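Local coordinates for Gp15 protein (Listeria phage PSA, PDB 6R5W), which serves as the homotrimeric receptor binding protein of the phage, recognising the surface of its Listeria host cell, at the interface of chains A and B. Residues are numbered along the deposited sequence; one frame, centred on the assembly and turned at random. Chains: chain A/B, Gp15 protein.

Contact 1: the interface of chains A and B. Residues chain A 27, 30-31; chain B 29-30, 33.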
loop_
_atom_site.group_PDB
_atom_site.type_symbol
_atom_site.label_atom_id
_atom_site.label_comp_id
_atom_site.label_asym_id
_atom_site.label_seq_id
_atom_site.Cartn_x
_atom_site.Cartn_y
_atom_site.Cartn_z
ATOM N N LYS A 27 42.064 18.145 19.550
ATOM C CA LYS A 27 42.329 16.800 19.043
ATOM C C LYS A 27 41.297 15.799 19.559
ATOM O O LYS A 27 40.842 14.913 18.815
ATOM C CB LYS A 27 43.771 16.370 19.414
ATOM C CG LYS A 27 44.815 17.276 18.757
ATOM C CD LYS A 27 46.181 16.625 18.649
ATOM C CE LYS A 27 46.823 16.513 20.001
ATOM N NZ LYS A 27 48.311 16.141 19.771
ATOM N N TRP A 30 38.191 16.582 17.397
ATOM C CA TRP A 30 38.311 16.092 16.030
ATOM C C TRP A 30 38.304 14.588 15.996
ATOM O O TRP A 30 37.721 13.996 15.091
ATOM C CB TRP A 30 39.541 16.658 15.354
ATOM C CG TRP A 30 39.526 18.145 15.242
ATOM C CD1 TRP A 30 38.443 18.944 15.136
ATOM C CD2 TRP A 30 40.671 19.019 15.287
ATOM N NE1 TRP A 30 38.813 20.272 15.083
ATOM C CE2 TRP A 30 40.197 20.334 15.150
ATOM C CE3 TRP A 30 42.054 18.807 15.433
ATOM C CZ2 TRP A 30 41.033 21.431 15.204
ATOM C CZ3 TRP A 30 42.887 19.896 15.428
ATOM C CH2 TRP A 30 42.379 21.203 15.328
ATOM N N ASN A 31 38.918 13.938 16.990
ATOM C CA ASN A 31 38.905 12.473 16.994
ATOM C C ASN A 31 37.482 11.915 17.145
ATOM O O ASN A 31 37.190 10.799 16.659
ATOM C CB ASN A 31 39.778 11.887 18.122
ATOM C CG ASN A 31 41.274 11.993 17.816
ATOM O OD1 ASN A 31 41.677 12.024 16.656
ATOM N ND2 ASN A 31 42.108 12.062 18.876
ATOM N N ASN B 29 43.373 11.018 9.405
ATOM C CA ASN B 29 42.150 10.658 10.104
ATOM C C ASN B 29 41.146 11.794 10.074
ATOM O O ASN B 29 39.977 11.576 9.719
ATOM C CB ASN B 29 42.486 10.263 11.543
ATOM C CG ASN B 29 41.271 9.919 12.380
ATOM O OD1 ASN B 29 40.324 9.319 11.897
ATOM N ND2 ASN B 29 41.308 10.278 13.681
ATOM N N TRP B 30 41.580 13.024 10.405
ATOM C CA TRP B 30 40.623 14.137 10.495
ATOM C C TRP B 30 40.116 14.560 9.123
ATOM O O TRP B 30 38.915 14.847 8.955
ATOM C CB TRP B 30 41.273 15.315 11.240
ATOM C CG TRP B 30 41.645 14.949 12.654
ATOM C CD1 TRP B 30 41.056 14.062 13.472
ATOM C CD2 TRP B 30 42.759 15.490 13.374
ATOM N NE1 TRP B 30 41.711 14.035 14.669
ATOM C CE2 TRP B 30 42.760 14.918 14.618
ATOM C CE3 TRP B 30 43.710 16.451 13.061
ATOM C CZ2 TRP B 30 43.743 15.238 15.615
ATOM C CZ3 TRP B 30 44.679 16.780 14.047
ATOM C CH2 TRP B 30 44.658 16.158 15.282
ATOM N N LYS B 33 37.136 12.373 8.006
ATOM C CA LYS B 33 35.909 12.370 8.777
ATOM C C LYS B 33 34.751 12.808 7.879
ATOM O O LYS B 33 34.942 13.473 6.840
ATOM C CB LYS B 33 36.021 13.299 9.974
ATOM C CG LYS B 33 37.035 12.804 11.012
ATOM C CD LYS B 33 36.515 11.674 11.786
ATOM C CE LYS B 33 37.427 11.271 12.953
ATOM N NZ LYS B 33 36.699 10.292 13.869
HETATM O O HOH W 1 43.827 11.045 15.304
#

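Contact 2: the interface of chains A and B. Residues chain A 30-31, 33-35; chain B 33-34.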
loop_
_atom_site.group_PDB
_atom_site.type_symbol
_atom_site.label_atom_id
_atom_site.label_comp_id
_atom_site.label_asym_id
_atom_site.label_seq_id
_atom_site.Cartn_x
_atom_site.Cartn_y
_atom_site.Cartn_z
ATOM N N TRP A 30 38.191 16.582 17.397
ATOM C CA TRP A 30 38.311 16.092 16.030
ATOM C C TRP A 30 38.304 14.588 15.996
ATOM O O TRP A 30 37.721 13.996 15.091
ATOM C CB TRP A 30 39.541 16.658 15.354
ATOM C CG TRP A 30 39.526 18.145 15.242
ATOM C CD1 TRP A 30 38.443 18.944 15.136
ATOM C CD2 TRP A 30 40.671 19.019 15.287
ATOM N NE1 TRP A 30 38.813 20.272 15.083
ATOM C CE2 TRP A 30 40.197 20.334 15.150
ATOM C CE3 TRP A 30 42.054 18.807 15.433
ATOM C CZ2 TRP A 30 41.033 21.431 15.204
ATOM C CZ3 TRP A 30 42.887 19.896 15.428
ATOM C CH2 TRP A 30 42.379 21.203 15.328
ATOM N N ASN A 31 38.918 13.938 16.990
ATOM C CA ASN A 31 38.905 12.473 16.994
ATOM C C ASN A 31 37.482 11.915 17.145
ATOM O O ASN A 31 37.190 10.799 16.659
ATOM C CB ASN A 31 39.778 11.887 18.122
ATOM C CG ASN A 31 41.274 11.993 17.816
ATOM O OD1 ASN A 31 41.677 12.024 16.656
ATOM N ND2 ASN A 31 42.108 12.062 18.876
ATOM N N LYS A 33 34.728 13.193 15.915
ATOM C CA LYS A 33 33.813 13.514 14.802
ATOM C C LYS A 33 33.290 12.239 14.133
ATOM O O LYS A 33 33.905 11.162 14.173
ATOM C CB LYS A 33 34.516 14.400 13.785
ATOM C CG LYS A 33 34.878 15.779 14.290
ATOM C CD LYS A 33 33.628 16.674 14.400
ATOM C CE LYS A 33 33.985 18.102 14.711
ATOM N NZ LYS A 33 32.808 19.023 14.668
ATOM N N GLU A 34 32.157 12.376 13.448
ATOM C CA GLU A 34 31.547 11.212 12.792
ATOM C C GLU A 34 32.397 10.706 11.638
ATOM O O GLU A 34 33.094 11.463 10.962
ATOM C CB GLU A 34 30.141 11.594 12.281
ATOM C CG GLU A 34 29.419 10.452 11.537
ATOM C CD GLU A 34 29.090 9.292 12.430
ATOM O OE1 GLU A 34 30.040 8.509 12.780
ATOM O OE2 GLU A 34 27.917 9.113 12.804
ATOM N N THR A 35 32.370 9.377 11.433
ATOM C CA THR A 35 33.002 8.815 10.259
ATOM C C THR A 35 31.972 8.516 9.174
ATOM O O THR A 35 30.745 8.423 9.422
ATOM C CB THR A 35 33.711 7.514 10.572
ATOM O OG1 THR A 35 32.743 6.542 10.952
ATOM C CG2 THR A 35 34.715 7.698 11.748
ATOM N N LYS B 33 37.136 12.373 8.006
ATOM C CA LYS B 33 35.909 12.370 8.777
ATOM C C LYS B 33 34.751 12.808 7.879
ATOM O O LYS B 33 34.942 13.473 6.840
ATOM C CB LYS B 33 36.021 13.299 9.974
ATOM C CG LYS B 33 37.035 12.804 11.012
ATOM C CD LYS B 33 36.515 11.674 11.786
ATOM C CE LYS B 33 37.427 11.271 12.953
ATOM N NZ LYS B 33 36.699 10.292 13.869
ATOM N N GLU B 34 33.548 12.417 8.302
ATOM C CA GLU B 34 32.333 12.746 7.559
ATOM C C GLU B 34 32.071 14.250 7.606
ATOM O O GLU B 34 32.317 14.921 8.628
ATOM C CB GLU B 34 31.164 11.994 8.158
ATOM C CG GLU B 34 29.798 12.243 7.407
ATOM C CD GLU B 34 29.850 11.764 5.978
ATOM O OE1 GLU B 34 30.457 12.449 5.110
ATOM O OE2 GLU B 34 29.291 10.671 5.699
#

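Contact 1: the interface of chains A and B
B:Trp30 lies with its indole across A:Trp30 and A:Asn31, and these three side chains hide most of the surface in this patch. The two indoles meet edge to face: their planes are turned 64° apart, and CE3 of A:Trp30 sits over a face of the B:Trp30 ring, near its rim, 3.6 Å from B:Trp30 CZ3. Closer to the backbone, the methylene CB of A:Trp30 caps the five-membered ring of the partner in a CH-pi contact, 3.5 Å from B:Trp30 CD1. Both tryptophans have nearly the same torsions (chi1 -62°), so their different roles, CB and benzo edge against face, come from where each sits in the trimer and not from its rotamer. The pyrrole N-H of B:Trp30 is used as well: NE1 donates to the side-chain oxygen OD1 of A:Asn31 at 2.8 Å, approaching from above the amide plane. That hydrogen bond probably helps to fix the rotation of the indole, while A:Lys27 lays its aliphatic CG against the far benzo corner, 3.7 Å from B:Trp30 CH2. A water joins OD1 of A:Asn31 to the amide nitrogen ND2 of B:Asn29. Further along, at the end of helix 24-31, B:Lys33 NZ donates to the main-chain A:Asn31 O at 2.9 Å. The tryptophans and asparagines belong to the short helices 24-31 of neighbouring subunits, just before the long helices 36-57 in the shaft of this C-terminal part of gp15.

Contact 2: the interface of chains A and B
B:Lys33 reaches the main chain of A:Asn31, at the end of helix 24-31, and of A:Lys33 and A:Glu34 in the loop that follows; its ammonium end and alkyl chain form the close-packed part of the contact. Besides the bond to A:Asn31 O, NZ donates to the main-chain A:Lys33 O at 2.9 Å, so two carbonyls of chain A, one at the helix end and one in the loop, grip the same amine. The bend at chi2 (-75°) turns the outer half of the lysine towards these oxygens. On the way its methylenes run along the A backbone, with CD 3.5 Å from A:Glu34 O and also 3.9 Å from CB of A:Lys33. One residue further on, B:Glu34 N donates to A:Glu34 O at 2.9 Å, tying the two linkers together main chain to main chain. This linker-to-linker contact between subunits of the homotrimer, just before the long helices 36-57, probably helps to hold the chains together there. CB of B:Glu34 reaches the main-chain C of A:Thr35 at 3.7 Å. Packing is looser towards the glutamate tips. The side chains of A:Glu34 and B:Glu34 run side by side in the same direction, with A:Glu34 CG 4.1 Å from B:Glu34 CB, and their carboxylates are turned nearly perpendicular. A:Glu34 OE1 stands 7.0 Å from B:Lys33 NZ, too far for a salt bridge. It serves its own chain instead: A:Thr35 N donates to the anti lone pair of A:Glu34 OE1 at 2.8 Å.

Contact 1 and contact 2 form one continuous patch, their C-alpha centres about 5 Å apart, and they share A:Trp30, A:Asn31 and B:Lys33. Contact 1 joins the ends of helices 24-31 largely through side chains, whereas contact 2 continues into the linker before helix 36-57 and relies mainly on backbone carbonyls. B:Lys33 bridges the two regions. Because the protein is a homotrimer, the same A-to-B pairing should recur around the assembly, each subunit using one side towards each neighbour. Such a ring of contacts probably sets the register of the chains where they enter the long helices of the coiled-coil shaft.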